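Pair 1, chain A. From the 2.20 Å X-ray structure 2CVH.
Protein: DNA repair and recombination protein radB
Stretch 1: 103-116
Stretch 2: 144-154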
# COMPACT_ATOMS: atom_id res chain seq x y z
N ASP A 103 -16.29 1.97 7.83
CA ASP A 103 -16.84 2.10 9.18
C ASP A 103 -15.92 1.38 10.14
O ASP A 103 -14.86 0.91 9.75
CB ASP A 103 -18.24 1.49 9.25
CG ASP A 103 -18.34 0.16 8.51
OD1 ASP A 103 -19.16 0.07 7.57
OD2 ASP A 103 -17.60 -0.78 8.85
N SER A 104 -16.36 1.24 11.38
CA SER A 104 -15.57 0.56 12.40
C SER A 104 -15.31 -0.93 12.15
O SER A 104 -14.62 -1.59 12.93
CB SER A 104 -16.23 0.76 13.76
OG SER A 104 -17.64 0.63 13.65
N ASN A 105 -15.88 -1.48 11.08
CA ASN A 105 -15.69 -2.89 10.73
C ASN A 105 -14.41 -3.11 9.92
O ASN A 105 -13.95 -4.24 9.77
CB ASN A 105 -16.87 -3.43 9.94
CG ASN A 105 -17.98 -3.97 10.82
OD1 ASN A 105 -19.16 -3.79 10.51
ND2 ASN A 105 -17.62 -4.67 11.89
N PHE A 106 -13.88 -2.01 9.39
CA PHE A 106 -12.66 -2.03 8.59
C PHE A 106 -11.37 -1.93 9.42
O PHE A 106 -11.31 -1.18 10.42
CB PHE A 106 -12.70 -0.89 7.58
CG PHE A 106 -13.67 -1.12 6.48
CD1 PHE A 106 -15.03 -1.17 6.74
CD2 PHE A 106 -13.22 -1.31 5.18
CE1 PHE A 106 -15.96 -1.40 5.71
CE2 PHE A 106 -14.13 -1.54 4.15
CZ PHE A 106 -15.51 -1.58 4.41
N ALA A 107 -10.36 -2.68 9.01
CA ALA A 107 -9.06 -2.66 9.68
C ALA A 107 -8.02 -1.96 8.82
O ALA A 107 -7.06 -1.40 9.36
CB ALA A 107 -8.58 -4.06 10.00
N LEU A 108 -8.31 -1.83 7.53
CA LEU A 108 -7.35 -1.26 6.60
C LEU A 108 -7.97 -0.78 5.30
O LEU A 108 -8.99 -1.31 4.86
CB LEU A 108 -6.34 -2.38 6.23
CG LEU A 108 -5.12 -2.17 5.33
CD1 LEU A 108 -4.09 -1.36 6.11
CD2 LEU A 108 -4.53 -3.53 4.90
N VAL A 109 -7.31 0.19 4.68
CA VAL A 109 -7.73 0.73 3.38
C VAL A 109 -6.46 0.57 2.53
O VAL A 109 -5.35 0.78 3.03
CB VAL A 109 -8.12 2.26 3.43
CG1 VAL A 109 -8.48 2.77 2.05
CG2 VAL A 109 -9.30 2.49 4.39
N VAL A 110 -6.61 0.20 1.27
CA VAL A 110 -5.49 0.04 0.36
C VAL A 110 -5.90 0.68 -0.93
O VAL A 110 -7.01 0.46 -1.40
CB VAL A 110 -5.15 -1.46 0.04
CG1 VAL A 110 -3.99 -1.53 -0.95
CG2 VAL A 110 -4.83 -2.25 1.33
N VAL A 111 -5.06 1.57 -1.46
CA VAL A 111 -5.37 2.20 -2.74
C VAL A 111 -4.25 1.73 -3.65
O VAL A 111 -3.09 1.69 -3.24
CB VAL A 111 -5.43 3.74 -2.65
CG1 VAL A 111 -5.86 4.31 -4.01
CG2 VAL A 111 -6.44 4.17 -1.57
N ASP A 112 -4.60 1.33 -4.87
CA ASP A 112 -3.61 0.81 -5.80
C ASP A 112 -4.00 1.23 -7.20
O ASP A 112 -4.72 0.50 -7.87
CB ASP A 112 -3.58 -0.72 -5.66
CG ASP A 112 -2.50 -1.39 -6.50
OD1 ASP A 112 -1.86 -0.74 -7.36
OD2 ASP A 112 -2.30 -2.61 -6.28
N SER A 113 -3.45 2.32 -7.69
CA SER A 113 -2.47 3.14 -6.99
C SER A 113 -2.80 4.59 -7.26
O SER A 113 -3.19 5.32 -6.37
CB SER A 113 -1.08 2.82 -7.53
OG SER A 113 -1.04 2.90 -8.95
N ILE A 114 -2.64 4.96 -8.54
CA ILE A 114 -2.90 6.28 -9.14
C ILE A 114 -1.67 7.06 -9.66
O ILE A 114 -1.16 7.97 -9.00
CB ILE A 114 -3.87 7.21 -8.31
CG1 ILE A 114 -4.50 8.25 -9.25
CG2 ILE A 114 -3.15 7.92 -7.15
CD1 ILE A 114 -5.43 9.21 -8.56
N THR A 115 -1.18 6.69 -10.84
CA THR A 115 -0.05 7.39 -11.43
C THR A 115 0.28 7.10 -12.90
O THR A 115 1.44 7.19 -13.32
CB THR A 115 1.23 7.26 -10.55
OG1 THR A 115 0.98 6.43 -9.42
CG2 THR A 115 1.66 8.64 -10.04
N ALA A 116 -0.76 6.79 -13.70
CA ALA A 116 -0.60 6.52 -15.13
C ALA A 116 -1.92 6.71 -15.88
O ALA A 116 -2.87 5.97 -15.67
CB ALA A 116 -0.06 5.11 -15.36
N LYS A 144 -10.30 9.47 11.07
CA LYS A 144 -11.60 9.26 11.68
C LYS A 144 -11.74 7.85 12.25
O LYS A 144 -12.37 7.65 13.30
CB LYS A 144 -12.72 9.57 10.69
CG LYS A 144 -12.74 11.01 10.17
CD LYS A 144 -12.51 12.04 11.29
CE LYS A 144 -11.08 12.59 11.26
NZ LYS A 144 -10.65 13.27 12.52
N HIS A 145 -11.13 6.87 11.59
CA HIS A 145 -11.23 5.48 12.04
C HIS A 145 -9.98 4.92 12.69
O HIS A 145 -9.97 3.79 13.18
CB HIS A 145 -11.62 4.60 10.85
CG HIS A 145 -12.90 5.02 10.20
ND1 HIS A 145 -12.93 5.73 9.03
CD2 HIS A 145 -14.18 4.91 10.61
CE1 HIS A 145 -14.18 6.05 8.74
NE2 HIS A 145 -14.96 5.56 9.68
N ASN A 146 -8.94 5.73 12.74
CA ASN A 146 -7.68 5.30 13.33
C ASN A 146 -7.25 3.96 12.76
O ASN A 146 -7.11 2.98 13.49
CB ASN A 146 -7.73 5.21 14.84
CG ASN A 146 -6.35 5.32 15.45
OD1 ASN A 146 -5.44 5.78 14.79
ND2 ASN A 146 -6.19 4.92 16.69
N ILE A 147 -7.08 3.91 11.45
CA ILE A 147 -6.63 2.68 10.80
C ILE A 147 -5.62 3.14 9.76
O ILE A 147 -5.57 4.33 9.43
CB ILE A 147 -7.77 1.89 10.11
CG1 ILE A 147 -8.53 2.79 9.13
CG2 ILE A 147 -8.66 1.21 11.15
CD1 ILE A 147 -9.52 2.01 8.26
N PRO A 148 -4.79 2.20 9.26
CA PRO A 148 -3.80 2.57 8.26
C PRO A 148 -4.39 2.66 6.87
O PRO A 148 -5.42 2.04 6.57
CB PRO A 148 -2.81 1.40 8.31
CG PRO A 148 -3.03 0.79 9.70
CD PRO A 148 -4.53 0.86 9.80
N VAL A 149 -3.79 3.53 6.06
CA VAL A 149 -4.14 3.66 4.67
C VAL A 149 -2.83 3.44 3.91
O VAL A 149 -1.89 4.22 4.05
CB VAL A 149 -4.69 5.04 4.31
CG1 VAL A 149 -4.97 5.10 2.82
CG2 VAL A 149 -6.00 5.30 5.04
N ILE A 150 -2.74 2.32 3.20
CA ILE A 150 -1.57 1.98 2.40
C ILE A 150 -1.81 2.52 1.02
O ILE A 150 -2.86 2.28 0.40
CB ILE A 150 -1.33 0.46 2.32
CG1 ILE A 150 -0.96 -0.09 3.70
CG2 ILE A 150 -0.23 0.16 1.28
CD1 ILE A 150 -1.07 -1.62 3.82
N VAL A 151 -0.84 3.29 0.54
CA VAL A 151 -0.91 3.88 -0.79
C VAL A 151 0.21 3.21 -1.61
O VAL A 151 1.40 3.39 -1.35
CB VAL A 151 -0.69 5.42 -0.71
CG1 VAL A 151 -0.58 5.98 -2.08
CG2 VAL A 151 -1.86 6.08 0.02
N ILE A 152 -0.19 2.39 -2.56
CA ILE A 152 0.76 1.68 -3.39
C ILE A 152 1.01 2.46 -4.68
O ILE A 152 0.09 3.00 -5.26
CB ILE A 152 0.24 0.25 -3.66
CG1 ILE A 152 0.41 -0.59 -2.41
CG2 ILE A 152 0.93 -0.38 -4.87
CD1 ILE A 152 -0.33 -1.93 -2.46
N ASN A 153 2.27 2.57 -5.07
CA ASN A 153 2.63 3.28 -6.30
C ASN A 153 3.83 2.57 -6.91
O ASN A 153 4.50 1.78 -6.25
CB ASN A 153 3.03 4.73 -6.00
CG ASN A 153 2.02 5.46 -5.14
OD1 ASN A 153 1.03 5.97 -5.64
ND2 ASN A 153 2.27 5.50 -3.83
N GLN A 154 4.14 2.89 -8.16
CA GLN A 154 5.31 2.32 -8.82
C GLN A 154 6.53 3.24 -8.52
O GLN A 154 6.39 4.45 -8.31
CB GLN A 154 5.09 2.23 -10.33
CG GLN A 154 3.95 1.31 -10.73
CD GLN A 154 4.16 -0.11 -10.28
OE1 GLN A 154 3.28 -0.72 -9.67
NE2 GLN A 154 5.33 -0.67 -10.57
O HOH W 1 1.20 3.59 -9.55
O HOH W 2 3.28 5.11 -9.62

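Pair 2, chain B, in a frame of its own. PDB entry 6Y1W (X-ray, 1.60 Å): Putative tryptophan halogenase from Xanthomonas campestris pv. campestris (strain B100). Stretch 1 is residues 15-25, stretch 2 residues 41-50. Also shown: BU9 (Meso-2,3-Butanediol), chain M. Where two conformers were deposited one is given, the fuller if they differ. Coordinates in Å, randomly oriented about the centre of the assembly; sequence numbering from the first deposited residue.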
# COMPACT_ATOMS: atom_id res chain seq x y z
N LEU B 15 -26.58 -1.87 -19.74
CA LEU B 15 -25.72 -0.69 -19.73
C LEU B 15 -26.19 0.31 -18.68
O LEU B 15 -27.38 0.62 -18.60
CB LEU B 15 -25.69 -0.04 -21.10
CG LEU B 15 -24.95 -0.87 -22.14
CD1 LEU B 15 -25.27 -0.34 -23.54
CD2 LEU B 15 -23.45 -0.85 -21.86
N VAL B 16 -25.26 0.83 -17.88
CA VAL B 16 -25.59 1.79 -16.83
C VAL B 16 -25.60 3.19 -17.44
O VAL B 16 -24.54 3.72 -17.79
CB VAL B 16 -24.62 1.69 -15.66
CG1 VAL B 16 -24.96 2.76 -14.64
CG2 VAL B 16 -24.73 0.26 -15.03
N ARG B 17 -26.80 3.78 -17.58
CA ARG B 17 -26.97 5.11 -18.13
C ARG B 17 -27.69 6.06 -17.21
O ARG B 17 -27.61 7.27 -17.44
CB ARG B 17 -27.75 5.06 -19.46
CG ARG B 17 -26.96 4.47 -20.60
CD ARG B 17 -25.74 5.33 -20.97
NE ARG B 17 -24.49 4.69 -20.56
CZ ARG B 17 -23.86 3.76 -21.26
NH1 ARG B 17 -22.74 3.22 -20.79
NH2 ARG B 17 -24.33 3.35 -22.43
N ARG B 18 -28.42 5.56 -16.22
CA ARG B 18 -29.21 6.39 -15.32
C ARG B 18 -28.80 6.05 -13.90
O ARG B 18 -28.86 4.87 -13.50
CB ARG B 18 -30.72 6.18 -15.52
CG ARG B 18 -31.22 6.47 -16.96
CD ARG B 18 -32.61 5.85 -17.23
NE ARG B 18 -32.57 4.43 -16.91
CZ ARG B 18 -33.63 3.63 -16.86
NH1 ARG B 18 -34.84 4.12 -17.15
NH2 ARG B 18 -33.48 2.35 -16.52
N VAL B 19 -28.36 7.05 -13.15
CA VAL B 19 -27.96 6.88 -11.75
C VAL B 19 -28.92 7.67 -10.89
O VAL B 19 -29.15 8.86 -11.12
CB VAL B 19 -26.52 7.33 -11.50
CG1 VAL B 19 -26.14 7.14 -10.01
CG2 VAL B 19 -25.54 6.56 -12.39
N VAL B 20 -29.48 7.01 -9.88
CA VAL B 20 -30.43 7.64 -8.98
C VAL B 20 -29.80 7.66 -7.58
O VAL B 20 -29.40 6.60 -7.07
CB VAL B 20 -31.78 6.91 -8.97
CG1 VAL B 20 -32.68 7.53 -7.93
CG2 VAL B 20 -32.41 6.99 -10.37
N ILE B 21 -29.70 8.84 -6.98
CA ILE B 21 -29.12 9.02 -5.64
C ILE B 21 -30.27 9.26 -4.68
O ILE B 21 -31.04 10.22 -4.82
CB ILE B 21 -28.14 10.21 -5.64
CG1 ILE B 21 -27.00 9.90 -6.62
CG2 ILE B 21 -27.55 10.45 -4.22
CD1 ILE B 21 -26.07 11.08 -6.91
N ALA B 22 -30.44 8.38 -3.71
CA ALA B 22 -31.52 8.50 -2.73
C ALA B 22 -30.97 9.17 -1.49
O ALA B 22 -30.12 8.60 -0.81
CB ALA B 22 -32.11 7.13 -2.39
N GLY B 23 -31.40 10.40 -1.23
CA GLY B 23 -30.90 11.16 -0.10
C GLY B 23 -29.95 12.26 -0.51
O GLY B 23 -29.18 12.13 -1.47
N GLY B 24 -29.97 13.36 0.25
CA GLY B 24 -29.12 14.50 0.00
C GLY B 24 -28.05 14.56 1.06
O GLY B 24 -27.36 13.57 1.31
N GLY B 25 -27.93 15.73 1.69
CA GLY B 25 -26.96 15.98 2.70
C GLY B 25 -25.56 15.84 2.12
O GLY B 25 -25.32 15.92 0.92
N ARG B 41 -21.64 13.93 -18.61
CA ARG B 41 -21.95 14.01 -20.05
C ARG B 41 -22.51 12.70 -20.58
O ARG B 41 -23.13 12.67 -21.66
CB ARG B 41 -20.71 14.38 -20.87
CG ARG B 41 -20.29 15.79 -20.60
CD ARG B 41 -18.90 16.08 -21.20
NE ARG B 41 -18.81 15.68 -22.60
CZ ARG B 41 -18.84 16.54 -23.61
NH1 ARG B 41 -18.98 17.84 -23.35
NH2 ARG B 41 -18.75 16.11 -24.87
N GLN B 42 -22.32 11.61 -19.85
CA GLN B 42 -22.76 10.31 -20.32
C GLN B 42 -23.88 9.72 -19.50
O GLN B 42 -24.50 8.76 -19.95
CB GLN B 42 -21.59 9.30 -20.27
CG GLN B 42 -20.45 9.72 -21.10
CD GLN B 42 -19.36 8.68 -21.28
OE1 GLN B 42 -18.65 8.75 -22.27
NE2 GLN B 42 -19.19 7.75 -20.32
N LEU B 43 -24.16 10.25 -18.32
CA LEU B 43 -25.15 9.67 -17.44
C LEU B 43 -26.27 10.66 -17.18
O LEU B 43 -26.05 11.87 -17.12
CB LEU B 43 -24.54 9.28 -16.08
CG LEU B 43 -23.38 8.30 -16.09
CD1 LEU B 43 -22.90 8.22 -14.64
CD2 LEU B 43 -23.85 6.95 -16.55
N GLN B 44 -27.47 10.14 -16.99
CA GLN B 44 -28.55 10.92 -16.41
C GLN B 44 -28.50 10.69 -14.91
O GLN B 44 -28.66 9.55 -14.46
CB GLN B 44 -29.91 10.51 -16.97
CG GLN B 44 -31.07 11.31 -16.36
CD GLN B 44 -32.43 10.88 -16.87
OE1 GLN B 44 -32.53 10.01 -17.75
NE2 GLN B 44 -33.48 11.50 -16.34
N ILE B 45 -28.26 11.75 -14.15
CA ILE B 45 -28.09 11.64 -12.71
C ILE B 45 -29.22 12.39 -12.03
O ILE B 45 -29.38 13.60 -12.27
CB ILE B 45 -26.74 12.18 -12.25
CG1 ILE B 45 -25.62 11.50 -13.02
CG2 ILE B 45 -26.57 11.98 -10.71
CD1 ILE B 45 -24.28 12.25 -13.00
N THR B 46 -29.96 11.69 -11.18
CA THR B 46 -31.08 12.26 -10.44
C THR B 46 -30.86 12.07 -8.95
O THR B 46 -30.50 10.97 -8.53
CB THR B 46 -32.37 11.57 -10.85
OG1 THR B 46 -32.54 11.72 -12.29
CG2 THR B 46 -33.56 12.12 -10.06
N LEU B 47 -31.08 13.13 -8.16
CA LEU B 47 -31.00 13.03 -6.70
C LEU B 47 -32.36 13.37 -6.11
O LEU B 47 -32.95 14.40 -6.47
CB LEU B 47 -29.92 13.97 -6.13
CG LEU B 47 -29.62 13.80 -4.62
CD1 LEU B 47 -28.19 14.24 -4.36
CD2 LEU B 47 -30.61 14.60 -3.73
N VAL B 48 -32.86 12.48 -5.25
CA VAL B 48 -34.14 12.64 -4.56
C VAL B 48 -33.86 12.96 -3.10
O VAL B 48 -33.17 12.20 -2.42
CB VAL B 48 -34.99 11.36 -4.66
CG1 VAL B 48 -36.33 11.54 -3.91
CG2 VAL B 48 -35.18 10.97 -6.14
N GLU B 49 -34.43 14.06 -2.61
CA GLU B 49 -34.27 14.39 -1.20
C GLU B 49 -35.49 15.18 -0.76
O GLU B 49 -36.12 15.89 -1.55
CB GLU B 49 -33.00 15.20 -0.91
CG GLU B 49 -32.97 16.60 -1.56
CD GLU B 49 -31.76 17.45 -1.16
OE1 GLU B 49 -31.11 17.18 -0.11
OE2 GLU B 49 -31.46 18.43 -1.87
N SER B 50 -35.76 15.11 0.54
CA SER B 50 -36.89 15.79 1.14
C SER B 50 -36.41 17.05 1.84
O SER B 50 -35.41 17.01 2.57
CB SER B 50 -37.56 14.87 2.16
OG SER B 50 -38.49 15.61 2.92
C03 BU9 M . -35.62 9.91 3.10
C04 BU9 M . -36.52 10.58 2.06
O06 BU9 M . -37.25 9.58 1.40
C05 BU9 M . -35.71 11.40 1.05
C01 BU9 M . -34.81 12.41 1.78
O6 BU9 M . -34.91 10.57 0.24
O HOH W 3 -27.66 8.71 -20.31
O HOH W 4 -29.35 18.29 1.16

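Pair 1 and pair 2 are both built on two neighbouring parallel strands, and the backbones superpose with an RMSD of 0.6 Å over 14 central residues. The axes of strands 108-112 and 149-153 of pair 1 run 13° apart and approach to 4.8 Å; the axes of strands 18-22 and 44-49 of pair 2 run 17° apart and approach to 4.7 Å. The register is the same: A:Val109, A:Val110 and A:Val111 face A:Val149, A:Ile150 and A:Val151, just as B:Val19, B:Val20 and B:Ile21 face B:Ile45, B:Thr46 and B:Leu47.

In a parallel ladder, alternate residues of one strand bond to both sides of their partner, and the two pairs follow the same course. In pair 1, A:Val109 N donates to A:Pro148 O (3.3 Å), A:Ile150 N to A:Val109 O (3.0 Å), A:Val111 N to A:Ile150 O (3.0 Å) and A:Ile152 N to A:Val111 O (3.1 Å). The matching bonds of pair 2 are shorter, from B:Val19 N to B:Gln44 O (2.8 Å) through to B:Val48 N to B:Ile21 O (2.9 Å). Pair 2 adds a rung at each end. B:Gln44 N donates to B:Arg17 O at 2.9 Å, whereas the equivalent A:Pro148 has no amide hydrogen and sets its CD 3.4 Å from A:Ala107 O. At the other end B:Gly23 N donates to B:Val48 O at 2.8 Å; the matching A:Ser113 follows a cis peptide bond, is poorly ordered, and makes no such bond.

On the face carrying A:Val109 and B:Val19, the two valines nearly coincide and share the t rotamer. Each meets a branched aliphatic residue preceding the second strand: A:Val109 CG2 lies 3.9 Å from A:Ile147 CD1, and B:Val19 CG2 lies 3.8 Å from B:Leu43 CD1. Further along, pair 2 carries more bulk. B:Ile21 reaches B:Ile45 (CD1 to CG2, 3.9 Å) and B:Leu47 (CG2 to CD1, 3.8 Å), while the smaller A:Val111 and A:Val151 touch chiefly through backbone, A:Val111 O lying 3.9 Å from A:Val151 CA.

The other face differs more in character. A:Leu108 packs its CD1 against A:Pro148 CB and A:Ile150 CD1, both at 3.8 Å, and A:Val110 CG1 lies 4.0 Å from A:Ile152 CD1. In pair 2 the matching A:Leu108 and A:Pro148 positions hold B:Arg18 and B:Gln44, where B:Arg18 CG lies 3.9 Å from B:Gln44 OE1, an aliphatic carbon against a polar oxygen, while the end of the arginine leads away. B:Thr46 replaces A:Ile150 with a shorter side chain.

The strands leave the ladder differently. Pair 2 passes into B:Gly23 and B:Gly24, and B:Gly24 CA comes to 3.3 Å from B:Glu49 OE1; a CB there would clash with that oxygen. In pair 1, A:Asn153 occupies the B:Glu49 position, and its OD1 lies 3.8 Å from A:Thr115 OG1.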